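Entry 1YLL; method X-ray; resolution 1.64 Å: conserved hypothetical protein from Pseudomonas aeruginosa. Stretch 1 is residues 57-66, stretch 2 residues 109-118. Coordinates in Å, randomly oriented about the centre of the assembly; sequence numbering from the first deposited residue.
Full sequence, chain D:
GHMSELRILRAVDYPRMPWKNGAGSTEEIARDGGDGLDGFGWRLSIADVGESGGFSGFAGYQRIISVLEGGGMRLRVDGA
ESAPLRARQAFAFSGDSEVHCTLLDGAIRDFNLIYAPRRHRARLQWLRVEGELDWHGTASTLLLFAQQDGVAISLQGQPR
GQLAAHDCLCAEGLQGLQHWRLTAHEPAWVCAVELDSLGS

Stretch 1, residues 57-66: GFAGYQRIIS
Stretch 2 (109-118) RDFNLIYAPR

Residues 62-66 and 109-115 form neighbouring antiparallel strands, their axes 160° apart in direction and 4.7 Å at closest approach. Q62 pairs with Y115, I64 with L113 and S66 with F111 as hydrogen-bonded pairs (CA-CA 5.2-5.4 Å); between them R63 faces I114 and I65 faces N112 as non-hydrogen-bonded pairs (CA-CA 4.5 and 4.6 Å). Each hydrogen-bonded pair closes a two-bond ring: Q62 N to Y115 O is 2.8 Å and Y115 N to Q62 O 3.0 Å; the N-to-O bonds of I64 with L113 and S66 with F111 span 2.8-3.0 Å. Strand residues are extended, mostly near -125/135; Q62 lies at -96/140, D110 at -130/169 and Y115 at -149/158. A type II turn, F58 to Y61, leads into the first strand, closed by Y61 N to F58 O at 3.1 Å; G60 takes phi/psi 85/-9, where a CB would jam against the preceding carbonyl.

I114 (m, t) loses the most surface, 99 Å². Its CD1 methyl directs C-H bonds at the pi cloud of F58 (chi1 m, chi2 88°), 3.7 Å from the ring centroid and 8° off the normal. I114 CG2 meets Y61 CB (chi1 m) at 3.6 Å. On the sheet face shared by R63, I114, I65 and N112, R63 (m, t, p, chi4 172°) extends to N112 (chi1 m, chi2 -70°), and its NH2 donates to N112 OD1 at 2.9 Å. OD1 meets the guanidinium at its edge, where the N-H bonds point, while I114 CD1 covers one face, 3.8 Å from R63 NE. The O of water 1 accepts from R63 NE at 2.8 Å.

The face of Q62, I64, S66, L113, F111 and Y115 lies opposite. Stretch 2 covers 76 Å² of Q62 (t, p), whose CB sits over the Y115 ring (chi1 p, chi2 98°), 4.0 Å from the centroid, a CH-pi contact. Beyond it, I64 (m, t) approaches L113 (chi1 t), I64 CD1 to L113 CD1 4.3 Å, extending this face with apolar contact.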

# COMPACT_ATOMS: atom_id res chain seq x y z
N GLY D 57 11.04 2.53 41.52
CA GLY D 57 12.10 1.82 40.82
C GLY D 57 11.67 0.61 40.02
O GLY D 57 10.66 -0.04 40.29
N PHE D 58 12.48 0.32 39.02
CA PHE D 58 12.26 -0.85 38.17
C PHE D 58 13.64 -1.43 38.17
O PHE D 58 14.41 -1.30 37.22
CB PHE D 58 11.82 -0.42 36.76
CG PHE D 58 10.33 -0.16 36.64
CD1 PHE D 58 9.81 1.10 36.92
CD2 PHE D 58 9.47 -1.16 36.24
CE1 PHE D 58 8.44 1.34 36.78
CE2 PHE D 58 8.09 -0.95 36.09
CZ PHE D 58 7.58 0.32 36.36
N ALA D 59 13.96 -2.05 39.30
CA ALA D 59 15.26 -2.65 39.50
C ALA D 59 15.68 -3.58 38.38
O ALA D 59 14.93 -4.49 37.99
CB ALA D 59 15.26 -3.44 40.81
N GLY D 60 16.90 -3.36 37.88
CA GLY D 60 17.45 -4.19 36.83
C GLY D 60 17.07 -3.83 35.41
O GLY D 60 17.65 -4.36 34.45
N TYR D 61 16.13 -2.90 35.26
CA TYR D 61 15.67 -2.48 33.94
C TYR D 61 16.28 -1.19 33.45
O TYR D 61 16.68 -0.33 34.25
CB TYR D 61 14.16 -2.26 33.93
CG TYR D 61 13.32 -3.49 34.10
CD1 TYR D 61 12.85 -3.86 35.37
CD2 TYR D 61 12.96 -4.27 33.01
CE1 TYR D 61 12.02 -4.99 35.53
CE2 TYR D 61 12.14 -5.39 33.14
CZ TYR D 61 11.66 -5.75 34.40
OH TYR D 61 10.77 -6.79 34.53
N GLN D 62 16.36 -1.06 32.12
CA GLN D 62 16.81 0.17 31.46
C GLN D 62 15.51 0.92 31.11
O GLN D 62 14.55 0.31 30.69
CB GLN D 62 17.53 -0.15 30.15
CG GLN D 62 17.85 1.08 29.30
CD GLN D 62 18.82 1.99 30.00
OE1 GLN D 62 18.57 3.19 30.19
NE2 GLN D 62 19.95 1.43 30.38
N ARG D 63 15.51 2.22 31.28
CA ARG D 63 14.32 3.00 30.96
C ARG D 63 14.65 4.08 29.95
O ARG D 63 15.76 4.63 29.93
CB ARG D 63 13.76 3.68 32.23
CG ARG D 63 13.31 2.72 33.34
CD ARG D 63 12.48 3.44 34.41
NE ARG D 63 11.29 4.09 33.83
CZ ARG D 63 10.32 4.65 34.54
NH1 ARG D 63 10.39 4.64 35.87
NH2 ARG D 63 9.26 5.20 33.94
N ILE D 64 13.68 4.37 29.09
CA ILE D 64 13.83 5.50 28.16
C ILE D 64 12.46 6.19 28.27
O ILE D 64 11.42 5.58 28.01
CB ILE D 64 14.05 5.09 26.71
CG1 ILE D 64 15.26 4.14 26.61
CG2 ILE D 64 14.32 6.35 25.87
CD1 ILE D 64 15.67 3.88 25.13
N ILE D 65 12.46 7.47 28.65
CA ILE D 65 11.20 8.18 28.81
C ILE D 65 11.19 9.39 27.90
O ILE D 65 12.23 9.97 27.61
CB ILE D 65 11.06 8.65 30.29
CG1 ILE D 65 9.69 9.25 30.53
CG2 ILE D 65 12.17 9.66 30.61
CD1 ILE D 65 9.31 9.17 31.98
N SER D 66 10.00 9.74 27.42
CA SER D 66 9.81 10.91 26.57
C SER D 66 8.55 11.67 26.98
O SER D 66 7.53 11.07 27.21
CB SER D 66 9.61 10.52 25.09
OG SER D 66 10.71 9.84 24.52
N ARG D 109 2.11 14.19 30.23
CA ARG D 109 1.86 12.80 29.88
C ARG D 109 3.18 12.41 29.24
O ARG D 109 3.81 13.20 28.53
CB ARG D 109 0.75 12.64 28.85
CG ARG D 109 -0.61 13.11 29.34
CD ARG D 109 -1.74 12.55 28.48
NE ARG D 109 -2.06 11.18 28.88
CZ ARG D 109 -2.74 10.32 28.13
NH1 ARG D 109 -3.17 10.68 26.94
NH2 ARG D 109 -3.00 9.09 28.57
N ASP D 110 3.62 11.18 29.51
CA ASP D 110 4.86 10.74 28.94
C ASP D 110 4.69 9.37 28.29
O ASP D 110 3.64 8.74 28.41
CB ASP D 110 5.99 10.68 29.99
CG ASP D 110 5.68 9.79 31.16
OD1 ASP D 110 5.01 8.73 31.01
OD2 ASP D 110 6.15 10.15 32.26
N PHE D 111 5.71 8.98 27.54
CA PHE D 111 5.75 7.72 26.82
C PHE D 111 6.99 7.01 27.39
O PHE D 111 8.08 7.60 27.42
CB PHE D 111 5.91 8.07 25.35
CG PHE D 111 6.08 6.89 24.45
CD1 PHE D 111 5.01 5.99 24.25
CD2 PHE D 111 7.27 6.69 23.78
CE1 PHE D 111 5.16 4.91 23.39
CE2 PHE D 111 7.42 5.60 22.91
CZ PHE D 111 6.37 4.71 22.73
N ASN D 112 6.81 5.76 27.82
CA ASN D 112 7.88 5.05 28.51
C ASN D 112 8.20 3.71 27.92
O ASN D 112 7.29 2.95 27.69
CB ASN D 112 7.44 4.74 29.95
CG ASN D 112 7.63 5.90 30.91
OD1 ASN D 112 8.76 6.25 31.24
ND2 ASN D 112 6.53 6.48 31.36
N LEU D 113 9.49 3.42 27.71
CA LEU D 113 9.90 2.07 27.29
C LEU D 113 10.71 1.58 28.50
O LEU D 113 11.56 2.30 28.97
CB LEU D 113 10.89 2.13 26.11
CG LEU D 113 11.19 0.92 25.20
CD1 LEU D 113 12.64 0.87 24.83
CD2 LEU D 113 10.68 -0.39 25.74
N ILE D 114 10.40 0.40 29.01
CA ILE D 114 11.19 -0.17 30.11
C ILE D 114 11.56 -1.56 29.61
O ILE D 114 10.68 -2.30 29.21
CB ILE D 114 10.35 -0.26 31.39
CG1 ILE D 114 9.85 1.15 31.75
CG2 ILE D 114 11.16 -0.89 32.57
CD1 ILE D 114 8.99 1.20 32.99
N TYR D 115 12.85 -1.91 29.66
CA TYR D 115 13.23 -3.23 29.18
C TYR D 115 14.44 -3.78 29.93
O TYR D 115 15.22 -3.03 30.52
CB TYR D 115 13.50 -3.22 27.68
CG TYR D 115 14.76 -2.51 27.26
CD1 TYR D 115 15.95 -3.21 27.01
CD2 TYR D 115 14.79 -1.12 27.13
CE1 TYR D 115 17.11 -2.54 26.63
CE2 TYR D 115 15.95 -0.44 26.75
CZ TYR D 115 17.11 -1.15 26.49
OH TYR D 115 18.25 -0.47 26.15
N ALA D 116 14.56 -5.11 29.89
CA ALA D 116 15.65 -5.83 30.54
C ALA D 116 16.82 -5.92 29.52
O ALA D 116 16.78 -6.72 28.60
CB ALA D 116 15.14 -7.22 30.90
N PRO D 117 17.88 -5.12 29.73
CA PRO D 117 18.99 -5.15 28.77
C PRO D 117 19.73 -6.48 28.60
O PRO D 117 20.33 -6.74 27.56
CB PRO D 117 19.88 -4.00 29.24
CG PRO D 117 19.63 -3.91 30.71
CD PRO D 117 18.16 -4.23 30.86
N ARG D 118 19.64 -7.34 29.61
CA ARG D 118 20.30 -8.64 29.46
C ARG D 118 19.49 -9.59 28.55
O ARG D 118 19.99 -10.64 28.10
CB ARG D 118 20.50 -9.27 30.85
CG ARG D 118 21.54 -8.55 31.68
CD ARG D 118 21.64 -9.08 33.13
NE ARG D 118 22.73 -8.40 33.81
CZ ARG D 118 24.02 -8.68 33.61
NH1 ARG D 118 24.95 -8.00 34.26
NH2 ARG D 118 24.37 -9.67 32.81
O HOH W 1 10.76 4.48 31.09
O HOH W 2 10.31 7.09 25.57